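Local coordinates for angiopoietin-related protein 6 (Homo sapiens, PDB 6Y43) that probably acts as a secreted angiopoietin-like growth factor and carries a calcium-binding fibrinogen-like globe domain, at residues 141-146 with 174-179; 137-142 with 198-203. One frame throughout, in Å; residues are numbered along the deposited sequence.

Contact 1 of 2, residues 141-146 with 174-179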
loop_
_atom_site.group_PDB
_atom_site.type_symbol
_atom_site.label_atom_id
_atom_site.label_comp_id
_atom_site.label_asym_id
_atom_site.label_seq_id
_atom_site.Cartn_x
_atom_site.Cartn_y
_atom_site.Cartn_z
ATOM N N SER A 141 8.135 -5.176 8.807
ATOM C CA SER A 141 7.945 -5.363 10.240
ATOM C C SER A 141 8.664 -4.288 11.038
ATOM O O SER A 141 8.196 -3.910 12.114
ATOM C CB SER A 141 8.416 -6.759 10.650
ATOM O OG SER A 141 7.329 -7.668 10.585
ATOM N N TRP A 142 9.780 -3.759 10.514
ATOM C CA TRP A 142 10.480 -2.694 11.243
ATOM C C TRP A 142 9.642 -1.438 11.383
ATOM O O TRP A 142 9.976 -0.561 12.197
ATOM C CB TRP A 142 11.770 -2.344 10.531
ATOM C CG TRP A 142 12.872 -1.801 11.435
ATOM C CD1 TRP A 142 13.225 -2.271 12.659
ATOM C CD2 TRP A 142 13.759 -0.728 11.136
ATOM N NE1 TRP A 142 14.291 -1.540 13.164
ATOM C CE2 TRP A 142 14.636 -0.592 12.234
ATOM C CE3 TRP A 142 13.894 0.150 10.052
ATOM C CZ2 TRP A 142 15.610 0.378 12.277
ATOM C CZ3 TRP A 142 14.887 1.119 10.102
ATOM C CH2 TRP A 142 15.719 1.227 11.202
ATOM N N HIS A 143 8.566 -1.323 10.617
ATOM C CA HIS A 143 7.715 -0.152 10.635
ATOM C C HIS A 143 6.489 -0.333 11.507
ATOM O O HIS A 143 5.693 0.600 11.650
ATOM C CB HIS A 143 7.313 0.156 9.207
ATOM C CG HIS A 143 8.491 0.479 8.354
ATOM N ND1 HIS A 143 9.051 1.735 8.329
ATOM C CD2 HIS A 143 9.283 -0.300 7.583
ATOM C CE1 HIS A 143 10.092 1.735 7.514
ATOM N NE2 HIS A 143 10.255 0.513 7.046
ATOM N N ASN A 144 6.336 -1.508 12.102
ATOM C CA ASN A 144 5.215 -1.750 13.000
ATOM C C ASN A 144 5.193 -0.738 14.148
ATOM O O ASN A 144 6.230 -0.424 14.748
ATOM C CB ASN A 144 5.354 -3.169 13.524
ATOM C CG ASN A 144 4.078 -3.761 13.998
ATOM O OD1 ASN A 144 3.062 -3.078 14.130
ATOM N ND2 ASN A 144 4.104 -5.070 14.213
ATOM N N ASP A 145 3.994 -0.237 14.451
ATOM C CA ASP A 145 3.776 0.698 15.556
ATOM C C ASP A 145 4.632 1.942 15.399
ATOM O O ASP A 145 5.115 2.508 16.391
ATOM C CB ASP A 145 4.051 0.038 16.911
ATOM C CG ASP A 145 3.493 0.827 18.091
ATOM O OD1 ASP A 145 2.622 1.702 17.905
ATOM O OD2 ASP A 145 3.974 0.560 19.213
ATOM N N LYS A 146 4.855 2.354 14.157
ATOM C CA LYS A 146 5.401 3.655 13.863
ATOM C C LYS A 146 4.301 4.573 13.325
ATOM O O LYS A 146 3.397 4.115 12.613
ATOM C CB LYS A 146 6.532 3.562 12.837
ATOM C CG LYS A 146 7.817 2.878 13.355
ATOM C CD LYS A 146 8.470 3.656 14.494
ATOM C CE LYS A 146 9.518 2.805 15.170
ATOM N NZ LYS A 146 10.085 3.516 16.366
ATOM N N ALA A 174 14.025 4.555 11.166
ATOM C CA ALA A 174 15.307 5.263 11.114
ATOM C C ALA A 174 16.269 4.671 10.077
ATOM O O ALA A 174 17.368 4.210 10.410
ATOM C CB ALA A 174 15.955 5.259 12.499
ATOM N N CYS A 175 15.913 4.695 8.776
ATOM C CA CYS A 175 14.662 5.270 8.288
ATOM C C CYS A 175 13.692 4.224 7.780
ATOM O O CYS A 175 12.478 4.300 8.043
ATOM C CB CYS A 175 14.902 6.244 7.138
ATOM S SG CYS A 175 15.398 7.877 7.729
ATOM N N ALA A 176 14.203 3.249 7.011
ATOM C CA ALA A 176 13.268 2.298 6.430
ATOM C C ALA A 176 13.912 1.023 5.907
ATOM O O ALA A 176 14.970 1.038 5.266
ATOM C CB ALA A 176 12.469 2.930 5.277
ATOM N N HIS A 177 13.190 -0.063 6.130
ATOM C CA HIS A 177 13.406 -1.304 5.403
ATOM C C HIS A 177 12.615 -1.358 4.099
ATOM O O HIS A 177 12.972 -2.131 3.211
ATOM C CB HIS A 177 13.043 -2.482 6.299
ATOM C CG HIS A 177 14.048 -2.731 7.382
ATOM N ND1 HIS A 177 13.962 -3.793 8.248
ATOM C CD2 HIS A 177 15.136 -2.017 7.765
ATOM C CE1 HIS A 177 14.975 -3.747 9.099
ATOM N NE2 HIS A 177 15.704 -2.682 8.819
ATOM N N SER A 178 11.547 -0.572 3.969
ATOM C CA SER A 178 10.768 -0.508 2.743
ATOM C C SER A 178 10.375 0.940 2.504
ATOM O O SER A 178 10.206 1.704 3.451
ATOM C CB SER A 178 9.525 -1.392 2.824
ATOM O OG SER A 178 8.782 -1.205 3.998
ATOM N N ASN A 179 10.253 1.329 1.233
ATOM C CA ASN A 179 9.983 2.725 0.911
ATOM C C ASN A 179 9.075 2.769 -0.311
ATOM O O ASN A 179 9.377 3.395 -1.319
ATOM C CB ASN A 179 11.286 3.480 0.663
ATOM C CG ASN A 179 11.104 4.980 0.550
ATOM O OD1 ASN A 179 10.365 5.584 1.324
ATOM N ND2 ASN A 179 11.801 5.590 -0.413
HETATM O O HOH W 1 11.595 -5.177 8.642
#

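Contact 2 of 2, residues 137-142 with 198-203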
loop_
_atom_site.group_PDB
_atom_site.type_symbol
_atom_site.label_atom_id
_atom_site.label_comp_id
_atom_site.label_asym_id
_atom_site.label_seq_id
_atom_site.Cartn_x
_atom_site.Cartn_y
_atom_site.Cartn_z
ATOM N N GLY A 137 10.438 -11.515 1.801
ATOM C CA GLY A 137 11.182 -11.098 2.980
ATOM C C GLY A 137 10.411 -10.038 3.754
ATOM O O GLY A 137 9.579 -9.308 3.201
ATOM N N ASP A 138 10.670 -9.962 5.059
ATOM C CA ASP A 138 9.825 -9.151 5.940
ATOM C C ASP A 138 10.449 -7.769 6.116
ATOM O O ASP A 138 11.066 -7.450 7.135
ATOM C CB ASP A 138 9.605 -9.843 7.277
ATOM C CG ASP A 138 8.628 -9.091 8.174
ATOM O OD1 ASP A 138 8.084 -8.039 7.743
ATOM O OD2 ASP A 138 8.417 -9.567 9.306
ATOM N N SER A 139 10.239 -6.914 5.112
ATOM C CA SER A 139 10.804 -5.578 5.131
ATOM C C SER A 139 9.785 -4.506 5.523
ATOM O O SER A 139 10.073 -3.320 5.380
ATOM C CB SER A 139 11.439 -5.251 3.785
ATOM O OG SER A 139 12.533 -6.124 3.512
ATOM N N LEU A 140 8.634 -4.904 6.071
ATOM C CA LEU A 140 7.718 -3.962 6.698
ATOM C C LEU A 140 7.642 -4.092 8.219
ATOM O O LEU A 140 7.150 -3.176 8.874
ATOM C CB LEU A 140 6.301 -4.118 6.130
ATOM C CG LEU A 140 5.339 -2.948 6.273
ATOM C CD1 LEU A 140 5.762 -1.651 5.609
ATOM C CD2 LEU A 140 3.959 -3.403 5.749
ATOM N N SER A 141 8.135 -5.176 8.807
ATOM C CA SER A 141 7.945 -5.363 10.240
ATOM C C SER A 141 8.664 -4.288 11.038
ATOM O O SER A 141 8.196 -3.910 12.114
ATOM C CB SER A 141 8.416 -6.759 10.650
ATOM O OG SER A 141 7.329 -7.668 10.585
ATOM N N TRP A 142 9.780 -3.759 10.514
ATOM C CA TRP A 142 10.480 -2.694 11.243
ATOM C C TRP A 142 9.642 -1.438 11.383
ATOM O O TRP A 142 9.976 -0.561 12.197
ATOM C CB TRP A 142 11.770 -2.344 10.531
ATOM C CG TRP A 142 12.872 -1.801 11.435
ATOM C CD1 TRP A 142 13.225 -2.271 12.659
ATOM C CD2 TRP A 142 13.759 -0.728 11.136
ATOM N NE1 TRP A 142 14.291 -1.540 13.164
ATOM C CE2 TRP A 142 14.636 -0.592 12.234
ATOM C CE3 TRP A 142 13.894 0.150 10.052
ATOM C CZ2 TRP A 142 15.610 0.378 12.277
ATOM C CZ3 TRP A 142 14.887 1.119 10.102
ATOM C CH2 TRP A 142 15.719 1.227 11.202
ATOM N N VAL A 198 11.741 3.147 -4.748
ATOM C CA VAL A 198 10.667 2.253 -4.342
ATOM C C VAL A 198 11.295 0.915 -3.982
ATOM O O VAL A 198 11.467 0.047 -4.848
ATOM C CB VAL A 198 9.626 2.088 -5.462
ATOM C CG1 VAL A 198 8.587 1.091 -5.049
ATOM C CG2 VAL A 198 8.997 3.428 -5.858
ATOM N N TYR A 199 11.674 0.746 -2.711
ATOM C CA TYR A 199 12.517 -0.381 -2.339
ATOM C C TYR A 199 11.951 -1.237 -1.220
ATOM O O TYR A 199 11.062 -0.858 -0.461
ATOM C CB TYR A 199 13.936 0.091 -1.977
ATOM C CG TYR A 199 14.190 0.780 -0.628
ATOM C CD1 TYR A 199 14.214 0.054 0.567
ATOM C CD2 TYR A 199 14.508 2.123 -0.573
ATOM C CE1 TYR A 199 14.516 0.682 1.803
ATOM C CE2 TYR A 199 14.810 2.757 0.645
ATOM C CZ TYR A 199 14.809 2.031 1.823
ATOM O OH TYR A 199 15.140 2.643 3.023
ATOM N N TRP A 200 12.490 -2.451 -1.185
ATOM C CA TRP A 200 12.142 -3.490 -0.225
ATOM C C TRP A 200 13.474 -4.139 0.132
ATOM O O TRP A 200 14.137 -4.730 -0.726
ATOM C CB TRP A 200 11.164 -4.485 -0.847
ATOM C CG TRP A 200 10.476 -5.406 0.093
ATOM C CD1 TRP A 200 10.851 -6.674 0.411
ATOM C CD2 TRP A 200 9.262 -5.150 0.827
ATOM N NE1 TRP A 200 9.960 -7.227 1.292
ATOM C CE2 TRP A 200 8.973 -6.323 1.565
ATOM C CE3 TRP A 200 8.401 -4.054 0.936
ATOM C CZ2 TRP A 200 7.863 -6.426 2.399
ATOM C CZ3 TRP A 200 7.297 -4.155 1.768
ATOM C CH2 TRP A 200 7.038 -5.337 2.494
ATOM N N ALA A 201 13.921 -3.950 1.372
ATOM C CA ALA A 201 15.292 -4.317 1.716
ATOM C C ALA A 201 15.615 -5.757 1.342
ATOM O O ALA A 201 16.715 -6.051 0.868
ATOM C CB ALA A 201 15.535 -4.120 3.208
ATOM N N GLU A 202 14.701 -6.679 1.609
ATOM C CA GLU A 202 14.990 -8.088 1.415
ATOM C C GLU A 202 14.645 -8.578 0.007
ATOM O O GLU A 202 14.741 -9.789 -0.260
ATOM C CB GLU A 202 14.245 -8.913 2.474
ATOM C CG GLU A 202 15.125 -10.004 3.070
ATOM C CD GLU A 202 14.401 -10.886 4.067
ATOM O OE1 GLU A 202 13.860 -10.310 5.065
ATOM O OE2 GLU A 202 14.402 -12.141 3.828
ATOM N N PHE A 203 14.247 -7.671 -0.903
ATOM C CA PHE A 203 14.014 -8.026 -2.311
ATOM C C PHE A 203 14.614 -6.927 -3.180
ATOM O O PHE A 203 13.926 -5.946 -3.490
ATOM C CB PHE A 203 12.544 -8.224 -2.622
ATOM C CG PHE A 203 12.273 -8.634 -4.044
ATOM C CD1 PHE A 203 12.713 -9.860 -4.528
ATOM C CD2 PHE A 203 11.566 -7.811 -4.889
ATOM C CE1 PHE A 203 12.447 -10.227 -5.835
ATOM C CE2 PHE A 203 11.285 -8.188 -6.186
ATOM C CZ PHE A 203 11.737 -9.387 -6.663
HETATM O O HOH W 2 13.862 -7.999 6.380
#

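Contact 1 of 2, residues 141-146 with 174-179
W142 and H143 meet A176 and H177 across two irregular loops. The CA atoms of W142 and H177 lie 6.7 Å apart. Residues 141-143 form a short 3-10 segment, and a type II beta turn runs on from H143 to K146. On the other side, the peptide bond between A174 and C175 is cis, as at the matching cysteine of the fibrinogen gamma chain and ficolins. The H177 imidazole stacks, offset, on one face of the W142 indole. Its centroid is 4.3 Å from that of the five-membered ring, and the planes differ by 14°. W142 CG is anti to the backbone N (chi1 -152°), which puts it 3.7 Å from H177 CE1. At the indole edge, CH2 of W142 lies 3.5 Å from A174 O. A water bridges W142 N and H177 ND1. H143 NE2 accepts H177 N at 3.1 Å through a bent bond (140°). H143 ND1 bonds W171 O, which is consistent with a neutral ring protonated at ND1. An alanine in place of W142 would probably leave H177 without its stacking partner, freer to turn, and open a gap beside A174. D145 and K146 bond L127, at the start of strand 127-133. C175 is disulfide-bonded to C162 of helix 162-166, and A176 packs on Q166 of that helix.

Contact 2 of 2, residues 137-142 with 198-203
The type I beta turn from W200 to F203 packs against the loop 137-142 in the fibrinogen-like domain, where S139 and G137 meet W200 and E202. S139 CB sits over one face of the W200 indole, 3.4 Å from the five-membered ring centroid and 9° off the normal, a CH-pi contact. S139 OG is anti to the carbonyl carbon (chi1 -63°) and accepts E202 N at 2.9 Å. W200 NE1 donates to G137 O at 2.8 Å. That oxygen lies near the indole plane, while NE1 stands above the carbonyl plane. G137 O also takes a weak bond from S139 N, across the inverse gamma turn centred on D138. Further along, L140 CB reaches W200 CH2 at 3.9 Å. G137 CA lies 3.4 Å from E202 CD. A CB on G137 would run into E202 CB. E202 OE1 accepts a weak bond from D138 N at 3.2 Å and a firmer one from a water that also bonds, weakly, to D138 O. The chemistry is mostly neutral: the buried indole N-H ends on a carbonyl and the buried serine oxygen on an amide. The exposed E202 carboxylate is held by an amide and a water.

Contacts 1 and 2 are next to each other, with centres about 8 Å apart. Both start from the same loop and share S141 and W142. H177 O of contact 1 probably bonds A201 N of contact 2, at 2.8 Å. A176 O is likewise 2.8 Å from Y199 OH, which also bonds Q166 of helix 162-166. S178 CB packs 3.5 Å from W200 CE3, and S178 OG bonds S139 O. The calcium ligands D154, D156, Y158 and G160 lie outside both contacts, but C175 touches Y158. A buffer molecule lies near C175, and ethanediol is bound near H177 and near A201. All probably come from the crystallisation liquor, though such molecules often mark pockets.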